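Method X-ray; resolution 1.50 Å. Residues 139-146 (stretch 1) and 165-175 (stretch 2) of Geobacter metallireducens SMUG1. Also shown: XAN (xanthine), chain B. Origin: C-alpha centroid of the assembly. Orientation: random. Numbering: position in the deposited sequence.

Stretch 1, residues 139-146: NYCPLLFL
Stretch 2 165-175: PLFAACDLALR

Stretch 1 is a loop that runs into a strand at 144-146. Stretch 2 is helical throughout, part of a longer helix that is kinked at Pro 165. Its backbone carries regular i to i+4 hydrogen bonds, from Ala 169 N to Pro 165 O (3.1 Å) through Arg 175 N to Asp 171 O (2.9 Å). The two segments bury 380 Å² between them, both sides summed. The register is set by Tyr 140 and Cys 170, whose CA atoms lie 6.0 Å apart.

Asn 139 is extended (phi/psi -100/148) and does not touch the helix. Its chi1 is -95°, between wells, with chi2 at -26°. The side chain binds xanthine through a pair of hydrogen bonds. Xanthine N1 donates to Asn 139 OD1 at 2.7 Å, and Asn 139 ND2 donates to xanthine O2 at 2.6 Å. The amide thus reads a donor and an adjacent acceptor of the base, a fitting contact for a SMUG1 protein.

Tyr 140 has phi/psi -65/-46, so the chain turns here. It makes the largest part of the contact. Its CA-to-CB bond points sideways, but the t rotamer (chi1 177°, chi2 69°) brings the ring end nearer the helix. Tyr 140 OH donates a hydrogen bond to Asp 171 OD1 at 2.6 Å. Asp 171 points away at CB; chi1 m (-72°) and chi2 -4° bring its carboxylate back to the hydroxyl. Cys 170 CB lies over one ring face, 3.6 Å from the centroid of the Tyr 140 ring and 20° off the normal, a CH-pi contact. Leu 174 (t, p) packs at the ring edge, with its CD2 4.1 Å from Tyr 140 CD1. The edge of Tyr 140 is directed toward the face of Phe 167 (chi1 m, chi2 1°) in an offset edge-to-face pair. Their centroids are 5.8 Å apart and the planes meet at 74°. One water ties the backbones together, donating from its O to Tyr 140 O and to Cys 170 O, both at 2.8 Å.

Cys 141 is extended (-122/123) with chi1 t. Its CB lies 4.0 Å from Cys 170 SG, and its own SG is 4.1 Å from Leu 166 CD1. Cys 170 is m and points toward stretch 1. The Cys 141 sulfur also accepts a weak hydrogen bond from Leu 143 N (3.6 Å to SG, 153°).

Pro 142 (-86/-4, C-gamma endo) adds a light contact, its CD 4.3 Å from Cys 170 SG. Leu 143 (-91/148, m, t) points toward the helix. Its CD1 meets Leu 166 CD1 at 4.0 Å.

Leu 144 (-109/130; t, p) is out of reach. Phe 145 (-111/132; chi1 m, chi2 -85°) points back toward the helix, and its CZ lies 3.8 Å from Leu 166 CD2. Leu 166 (t, p) therefore serves Cys 141, Leu 143 and Phe 145. Leu 146 (-129/149; m, t) is again out of reach, as the strand alternation predicts.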

# COMPACT_ATOMS: atom_id res chain seq x y z
N ASN A 139 -1.89 1.50 -0.24
CA ASN A 139 -2.00 0.75 1.02
C ASN A 139 -3.08 1.39 1.89
O ASN A 139 -3.15 2.60 1.95
CB ASN A 139 -0.70 0.81 1.82
CG ASN A 139 0.15 -0.37 1.56
OD1 ASN A 139 -0.29 -1.44 1.20
ND2 ASN A 139 1.50 -0.10 1.57
N TYR A 140 -3.75 0.58 2.67
CA TYR A 140 -4.68 1.06 3.66
C TYR A 140 -3.96 1.84 4.75
O TYR A 140 -4.43 2.91 5.13
CB TYR A 140 -5.34 -0.17 4.26
CG TYR A 140 -6.31 0.14 5.40
CD1 TYR A 140 -7.47 0.77 5.15
CD2 TYR A 140 -5.93 -0.10 6.72
CE1 TYR A 140 -8.33 1.12 6.20
CE2 TYR A 140 -6.74 0.22 7.74
CZ TYR A 140 -7.94 0.77 7.47
OH TYR A 140 -8.77 1.11 8.53
N CYS A 141 -2.84 1.28 5.23
CA CYS A 141 -2.07 1.90 6.33
C CYS A 141 -0.67 2.14 5.84
O CYS A 141 -0.05 1.25 5.37
CB CYS A 141 -2.13 0.96 7.53
SG CYS A 141 -1.09 1.52 8.92
N PRO A 142 -0.22 3.37 5.89
CA PRO A 142 1.13 3.65 5.40
C PRO A 142 2.25 3.44 6.41
O PRO A 142 3.42 3.56 6.03
CB PRO A 142 1.05 5.10 5.04
CG PRO A 142 0.15 5.66 6.07
CD PRO A 142 -0.96 4.63 6.20
N LEU A 143 1.92 3.13 7.64
CA LEU A 143 2.93 3.02 8.72
C LEU A 143 3.44 1.63 8.83
O LEU A 143 2.66 0.66 8.66
CB LEU A 143 2.21 3.39 9.98
CG LEU A 143 1.67 4.78 10.12
CD1 LEU A 143 0.96 4.93 11.47
CD2 LEU A 143 2.67 5.87 9.85
N LEU A 144 4.72 1.49 9.22
CA LEU A 144 5.33 0.21 9.60
C LEU A 144 5.58 0.25 11.15
O LEU A 144 6.00 1.28 11.62
CB LEU A 144 6.64 0.06 8.89
CG LEU A 144 7.36 -1.25 9.05
CD1 LEU A 144 6.90 -2.25 8.01
CD2 LEU A 144 8.86 -1.16 8.98
N PHE A 145 5.15 -0.79 11.86
CA PHE A 145 5.24 -0.89 13.30
C PHE A 145 6.27 -1.96 13.65
O PHE A 145 6.21 -3.10 13.15
CB PHE A 145 3.84 -1.24 13.85
CG PHE A 145 2.79 -0.28 13.50
CD1 PHE A 145 2.57 0.85 14.25
CD2 PHE A 145 1.93 -0.59 12.48
CE1 PHE A 145 1.56 1.74 13.94
CE2 PHE A 145 0.92 0.31 12.13
CZ PHE A 145 0.72 1.42 12.88
N LEU A 146 7.18 -1.62 14.57
CA LEU A 146 8.17 -2.60 15.04
C LEU A 146 8.22 -2.68 16.58
O LEU A 146 7.99 -1.69 17.23
CB LEU A 146 9.57 -2.19 14.55
CG LEU A 146 9.80 -1.89 13.07
CD1 LEU A 146 11.19 -1.27 12.83
CD2 LEU A 146 9.58 -3.10 12.20
N PRO A 165 -8.22 4.46 16.57
CA PRO A 165 -8.01 5.76 15.96
C PRO A 165 -7.15 5.65 14.66
O PRO A 165 -7.37 6.46 13.76
CB PRO A 165 -7.29 6.61 17.07
CG PRO A 165 -7.00 5.63 18.10
CD PRO A 165 -7.86 4.47 18.00
N LEU A 166 -6.33 4.61 14.62
CA LEU A 166 -5.49 4.35 13.40
C LEU A 166 -6.46 4.03 12.28
O LEU A 166 -6.42 4.62 11.17
CB LEU A 166 -4.51 3.23 13.63
CG LEU A 166 -3.77 2.71 12.37
CD1 LEU A 166 -2.85 3.77 11.81
CD2 LEU A 166 -3.05 1.41 12.66
N PHE A 167 -7.38 3.11 12.52
CA PHE A 167 -8.32 2.67 11.50
C PHE A 167 -9.27 3.79 11.12
O PHE A 167 -9.69 3.92 9.95
CB PHE A 167 -9.10 1.40 11.88
CG PHE A 167 -8.27 0.10 11.92
CD1 PHE A 167 -6.98 0.06 11.68
CD2 PHE A 167 -8.90 -1.08 12.22
CE1 PHE A 167 -6.22 -1.08 11.78
CE2 PHE A 167 -8.17 -2.25 12.27
CZ PHE A 167 -6.85 -2.25 12.05
N ALA A 168 -9.65 4.65 12.07
CA ALA A 168 -10.49 5.78 11.73
C ALA A 168 -9.81 6.69 10.70
O ALA A 168 -10.49 7.06 9.72
CB ALA A 168 -10.84 6.65 12.91
N ALA A 169 -8.53 6.95 10.90
CA ALA A 169 -7.77 7.83 10.00
C ALA A 169 -7.61 7.13 8.57
O ALA A 169 -7.80 7.77 7.55
CB ALA A 169 -6.43 8.16 10.56
N CYS A 170 -7.22 5.85 8.61
CA CYS A 170 -7.05 5.08 7.38
C CYS A 170 -8.33 4.88 6.61
O CYS A 170 -8.41 4.99 5.36
CB CYS A 170 -6.34 3.76 7.68
SG CYS A 170 -4.64 3.96 8.29
N ASP A 171 -9.45 4.66 7.34
CA ASP A 171 -10.76 4.56 6.65
C ASP A 171 -11.16 5.86 5.91
O ASP A 171 -11.68 5.82 4.81
CB ASP A 171 -11.88 4.25 7.71
CG ASP A 171 -11.88 2.85 8.27
OD1 ASP A 171 -11.09 1.96 7.86
OD2 ASP A 171 -12.66 2.67 9.32
N LEU A 172 -10.90 6.97 6.61
CA LEU A 172 -11.21 8.25 6.01
C LEU A 172 -10.37 8.50 4.70
O LEU A 172 -10.92 8.89 3.67
CB LEU A 172 -10.94 9.39 6.98
CG LEU A 172 -10.96 10.84 6.43
CD1 LEU A 172 -12.31 11.13 5.82
CD2 LEU A 172 -10.59 11.78 7.56
N ALA A 173 -9.08 8.12 4.79
CA ALA A 173 -8.21 8.32 3.61
C ALA A 173 -8.72 7.41 2.48
O ALA A 173 -8.66 7.75 1.32
CB ALA A 173 -6.76 8.03 3.94
N LEU A 174 -9.13 6.18 2.81
CA LEU A 174 -9.60 5.28 1.80
C LEU A 174 -10.91 5.74 1.10
O LEU A 174 -11.05 5.70 -0.07
CB LEU A 174 -9.76 3.82 2.34
CG LEU A 174 -10.23 2.77 1.40
CD1 LEU A 174 -9.39 2.65 0.13
CD2 LEU A 174 -10.31 1.41 2.20
N ARG A 175 -11.87 6.21 1.97
CA ARG A 175 -13.03 6.80 1.41
C ARG A 175 -12.72 8.01 0.49
O ARG A 175 -13.29 8.08 -0.59
CB ARG A 175 -14.02 7.23 2.51
CG ARG A 175 -14.75 6.07 3.14
CD ARG A 175 -15.77 6.53 4.11
NE ARG A 175 -15.26 7.07 5.35
CZ ARG A 175 -15.01 6.32 6.43
NH1 ARG A 175 -15.22 5.03 6.44
NH2 ARG A 175 -14.52 6.93 7.50
N9 XAN B . 4.45 -6.11 0.85
C4 XAN B . 3.62 -5.10 0.87
N3 XAN B . 3.68 -3.84 0.46
C2 XAN B . 2.69 -3.08 0.63
O2 XAN B . 2.78 -1.93 0.30
N1 XAN B . 1.52 -3.50 1.14
C6 XAN B . 1.32 -4.72 1.55
O6 XAN B . 0.28 -5.11 2.08
C5 XAN B . 2.41 -5.59 1.47
N7 XAN B . 2.59 -6.86 1.79
C8 XAN B . 3.81 -7.18 1.41
O HOH W 1 -6.25 4.40 3.67